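Local coordinates for uncharacterized protein DUF849 with a TIM barrel fold (Burkholderia xenovorans LB400, PDB 3E49) that probably cleaves beta-keto acids such as 3-keto-5-aminohexanoate, using a zinc ion held in a TIM-barrel fold, at residues A[88-98]-A[139-150]. Numbering follows the deposited sequence.
Sequences GGSPHMTVEER and HLERSRDLVFKN
Pro91 lies over one face of the Phe148 ring in a CH-pi contact, its CG 4.2 Å from the ring centroid and 17° off the normal, while Pro91 CB packs against Phe148 CD1 at 3.5 Å. Phe148 has CG anti to its backbone nitrogen (chi1 -171°), which lays one face of the ring under the proline and points its edge at Gly88, whose CA is 3.6 Å from Phe148 CZ.

Among polar groups, Arg98 bends at chi3 to pass Phe148 CE1, its guanidinium nearly perpendicular to the ring, and NH2 gives Asn150 OD1 a weak hydrogen bond, 2.7 Å long but bent to 117°; it rests on one of two Asn150 conformers and is doubtful. His92 reaches the other way: Leu146 CD1 and the carbonyl oxygen of His139 sit at its ring edge, NE2 lying 3.0 Å from that oxygen. The two imidazole rings are tilted obliquely, and His139 NE2 hydrogen-bonds to Ile18 O.

Gly88 lies near the zinc site of His50, His52 and Glu259, and Lys149 bridges to Asp154 and to Asp145 of a second subunit. The contact joins the loop between TIM-barrel strand 82-85 and helix 95-105 to the connection from helix 134-141 into strand 147-148, which pairs with strand 117-118.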
# COMPACT_ATOMS: atom_id res chain seq x y z
N GLY A 88 16.39 -27.19 -3.12
CA GLY A 88 15.51 -27.46 -1.99
C GLY A 88 15.15 -28.91 -2.05
O GLY A 88 15.58 -29.73 -1.21
N GLY A 89 14.42 -29.21 -3.13
CA GLY A 89 13.90 -30.54 -3.39
C GLY A 89 12.78 -30.70 -2.38
O GLY A 89 11.87 -29.85 -2.29
N SER A 90 12.86 -31.77 -1.60
CA SER A 90 11.91 -32.00 -0.54
C SER A 90 12.38 -31.29 0.74
O SER A 90 13.57 -31.42 1.13
CB SER A 90 11.74 -33.50 -0.28
OG SER A 90 10.92 -33.76 0.84
N PRO A 91 11.48 -30.49 1.36
CA PRO A 91 11.77 -29.89 2.69
C PRO A 91 12.09 -30.95 3.78
O PRO A 91 12.63 -30.62 4.85
CB PRO A 91 10.47 -29.12 3.02
CG PRO A 91 9.82 -28.84 1.66
CD PRO A 91 10.18 -30.02 0.80
N HIS A 92 11.79 -32.22 3.52
CA HIS A 92 12.11 -33.31 4.45
C HIS A 92 13.65 -33.62 4.40
O HIS A 92 14.28 -33.89 5.45
CB HIS A 92 11.22 -34.55 4.13
CG HIS A 92 9.74 -34.27 4.19
ND1 HIS A 92 9.01 -34.34 5.36
CD2 HIS A 92 8.86 -33.89 3.22
CE1 HIS A 92 7.74 -34.02 5.11
NE2 HIS A 92 7.63 -33.74 3.83
N MSE A 93 14.24 -33.46 3.20
CA MSE A 93 15.66 -33.74 2.98
C MSE A 93 16.61 -32.81 3.71
O MSE A 93 16.20 -31.78 4.23
CB MSE A 93 15.97 -33.65 1.50
CG MSE A 93 15.27 -34.66 0.69
SE MSE A 93 15.51 -34.14 -1.10
CE MSE A 93 14.56 -35.57 -1.91
N THR A 94 17.90 -33.20 3.77
CA THR A 94 18.99 -32.47 4.45
C THR A 94 19.82 -31.56 3.50
O THR A 94 19.64 -31.63 2.28
CB THR A 94 19.93 -33.46 5.04
OG1 THR A 94 20.46 -34.26 3.97
CG2 THR A 94 19.18 -34.35 6.06
N VAL A 95 20.77 -30.78 4.03
CA VAL A 95 21.51 -29.75 3.21
C VAL A 95 22.61 -30.15 2.21
O VAL A 95 22.70 -29.57 1.11
CB VAL A 95 22.12 -28.62 4.12
CG1 VAL A 95 23.03 -27.67 3.29
CG2 VAL A 95 20.98 -27.84 4.87
N GLU A 96 23.48 -31.08 2.57
CA GLU A 96 24.52 -31.54 1.64
C GLU A 96 23.87 -32.26 0.47
O GLU A 96 24.24 -32.08 -0.69
CB GLU A 96 25.49 -32.51 2.34
N GLU A 97 22.88 -33.08 0.80
CA GLU A 97 22.15 -33.86 -0.19
C GLU A 97 21.37 -32.93 -1.11
O GLU A 97 21.18 -33.22 -2.29
CB GLU A 97 21.20 -34.83 0.52
N ARG A 98 20.90 -31.82 -0.53
CA ARG A 98 20.13 -30.83 -1.28
C ARG A 98 20.97 -30.21 -2.40
O ARG A 98 20.47 -30.05 -3.51
CB ARG A 98 19.52 -29.78 -0.33
CG ARG A 98 18.15 -30.21 0.22
CD ARG A 98 17.69 -29.42 1.46
NE ARG A 98 17.18 -28.08 1.15
CZ ARG A 98 17.86 -26.93 1.30
NH1 ARG A 98 19.10 -26.90 1.76
NH2 ARG A 98 17.27 -25.78 0.97
N HIS A 139 4.49 -37.86 3.68
CA HIS A 139 5.06 -36.61 3.13
C HIS A 139 4.20 -35.40 3.52
O HIS A 139 4.73 -34.40 4.02
CB HIS A 139 5.18 -36.78 1.61
CG HIS A 139 5.30 -35.51 0.84
ND1 HIS A 139 6.50 -34.84 0.68
CD2 HIS A 139 4.39 -34.84 0.08
CE1 HIS A 139 6.31 -33.79 -0.10
NE2 HIS A 139 5.04 -33.77 -0.47
N LEU A 140 2.88 -35.56 3.42
CA LEU A 140 1.94 -34.51 3.75
C LEU A 140 1.75 -34.30 5.25
O LEU A 140 1.76 -33.17 5.74
CB LEU A 140 0.59 -34.81 3.10
CG LEU A 140 0.60 -34.81 1.57
CD1 LEU A 140 -0.74 -35.28 1.02
CD2 LEU A 140 0.95 -33.42 1.06
N GLU A 141 1.61 -35.39 5.99
CA GLU A 141 1.35 -35.23 7.40
C GLU A 141 2.58 -34.71 8.12
O GLU A 141 2.49 -33.86 8.96
CB GLU A 141 0.84 -36.53 8.03
CG GLU A 141 0.71 -36.43 9.56
CD GLU A 141 -0.05 -35.18 10.06
OE1 GLU A 141 -1.15 -34.88 9.51
OE2 GLU A 141 0.45 -34.53 11.02
N ARG A 142 3.74 -35.23 7.77
CA ARG A 142 4.95 -34.80 8.47
C ARG A 142 5.38 -33.36 8.22
O ARG A 142 6.29 -32.86 8.89
CB ARG A 142 6.08 -35.82 8.31
CG ARG A 142 6.00 -36.85 9.46
CD ARG A 142 6.80 -38.08 9.23
NE ARG A 142 5.98 -39.19 8.74
CZ ARG A 142 6.45 -40.29 8.16
NH1 ARG A 142 7.76 -40.43 7.93
NH2 ARG A 142 5.62 -41.25 7.76
N SER A 143 4.69 -32.67 7.32
CA SER A 143 4.95 -31.25 7.09
C SER A 143 4.51 -30.44 8.30
O SER A 143 5.02 -29.35 8.52
CB SER A 143 4.27 -30.77 5.78
OG SER A 143 2.86 -30.76 5.88
N ARG A 144 3.56 -30.96 9.08
CA ARG A 144 3.10 -30.27 10.25
C ARG A 144 4.25 -30.06 11.28
O ARG A 144 4.32 -29.04 11.94
CB ARG A 144 1.93 -31.05 10.87
CG ARG A 144 1.21 -30.37 12.02
CD ARG A 144 0.22 -31.32 12.67
NE ARG A 144 -0.72 -31.92 11.71
CZ ARG A 144 -1.89 -31.38 11.37
NH1 ARG A 144 -2.29 -30.23 11.90
NH2 ARG A 144 -2.66 -32.00 10.49
N ASP A 145 5.18 -30.99 11.34
CA ASP A 145 6.25 -30.93 12.34
C ASP A 145 7.64 -30.71 11.77
O ASP A 145 8.63 -30.89 12.45
CB ASP A 145 6.22 -32.20 13.21
CG ASP A 145 6.18 -33.49 12.40
OD1 ASP A 145 5.07 -33.88 11.93
OD2 ASP A 145 7.25 -34.13 12.28
N LEU A 146 7.74 -30.27 10.54
CA LEU A 146 9.08 -30.08 9.98
C LEU A 146 9.33 -28.65 9.50
O LEU A 146 8.42 -27.92 9.13
CB LEU A 146 9.37 -31.16 8.93
CG LEU A 146 9.44 -32.61 9.53
CD1 LEU A 146 9.58 -33.63 8.43
CD2 LEU A 146 10.57 -32.82 10.60
N VAL A 147 10.58 -28.22 9.59
CA VAL A 147 10.95 -26.88 9.17
C VAL A 147 11.69 -27.00 7.87
O VAL A 147 12.49 -27.91 7.72
CB VAL A 147 11.89 -26.22 10.23
CG1 VAL A 147 12.51 -24.97 9.68
CG2 VAL A 147 11.11 -25.89 11.49
N PHE A 148 11.44 -26.11 6.92
CA PHE A 148 12.25 -26.09 5.72
C PHE A 148 13.42 -25.19 6.12
O PHE A 148 13.26 -23.98 6.21
CB PHE A 148 11.48 -25.55 4.51
CG PHE A 148 12.22 -25.71 3.19
CD1 PHE A 148 13.05 -26.82 2.96
CD2 PHE A 148 12.00 -24.82 2.13
CE1 PHE A 148 13.68 -27.00 1.73
CE2 PHE A 148 12.63 -25.01 0.89
CZ PHE A 148 13.47 -26.10 0.69
N LYS A 149 14.57 -25.80 6.40
CA LYS A 149 15.74 -25.09 6.89
C LYS A 149 16.60 -24.50 5.79
O LYS A 149 17.04 -25.19 4.90
CB LYS A 149 16.60 -26.02 7.77
CG LYS A 149 18.01 -25.47 8.13
CD LYS A 149 18.83 -26.44 9.05
CE LYS A 149 20.22 -25.88 9.43
NZ LYS A 149 21.17 -25.81 8.27
N ASN A 150 16.79 -23.18 5.87
CA ASN A 150 17.59 -22.41 4.94
C ASN A 150 18.19 -21.27 5.78
O ASN A 150 17.72 -20.14 5.66
CB ASN A 150 16.66 -21.82 3.88
CG ASN A 150 16.08 -22.86 2.93
OD1 ASN A 150 16.81 -23.41 2.11
ND2 ASN A 150 14.76 -23.06 2.97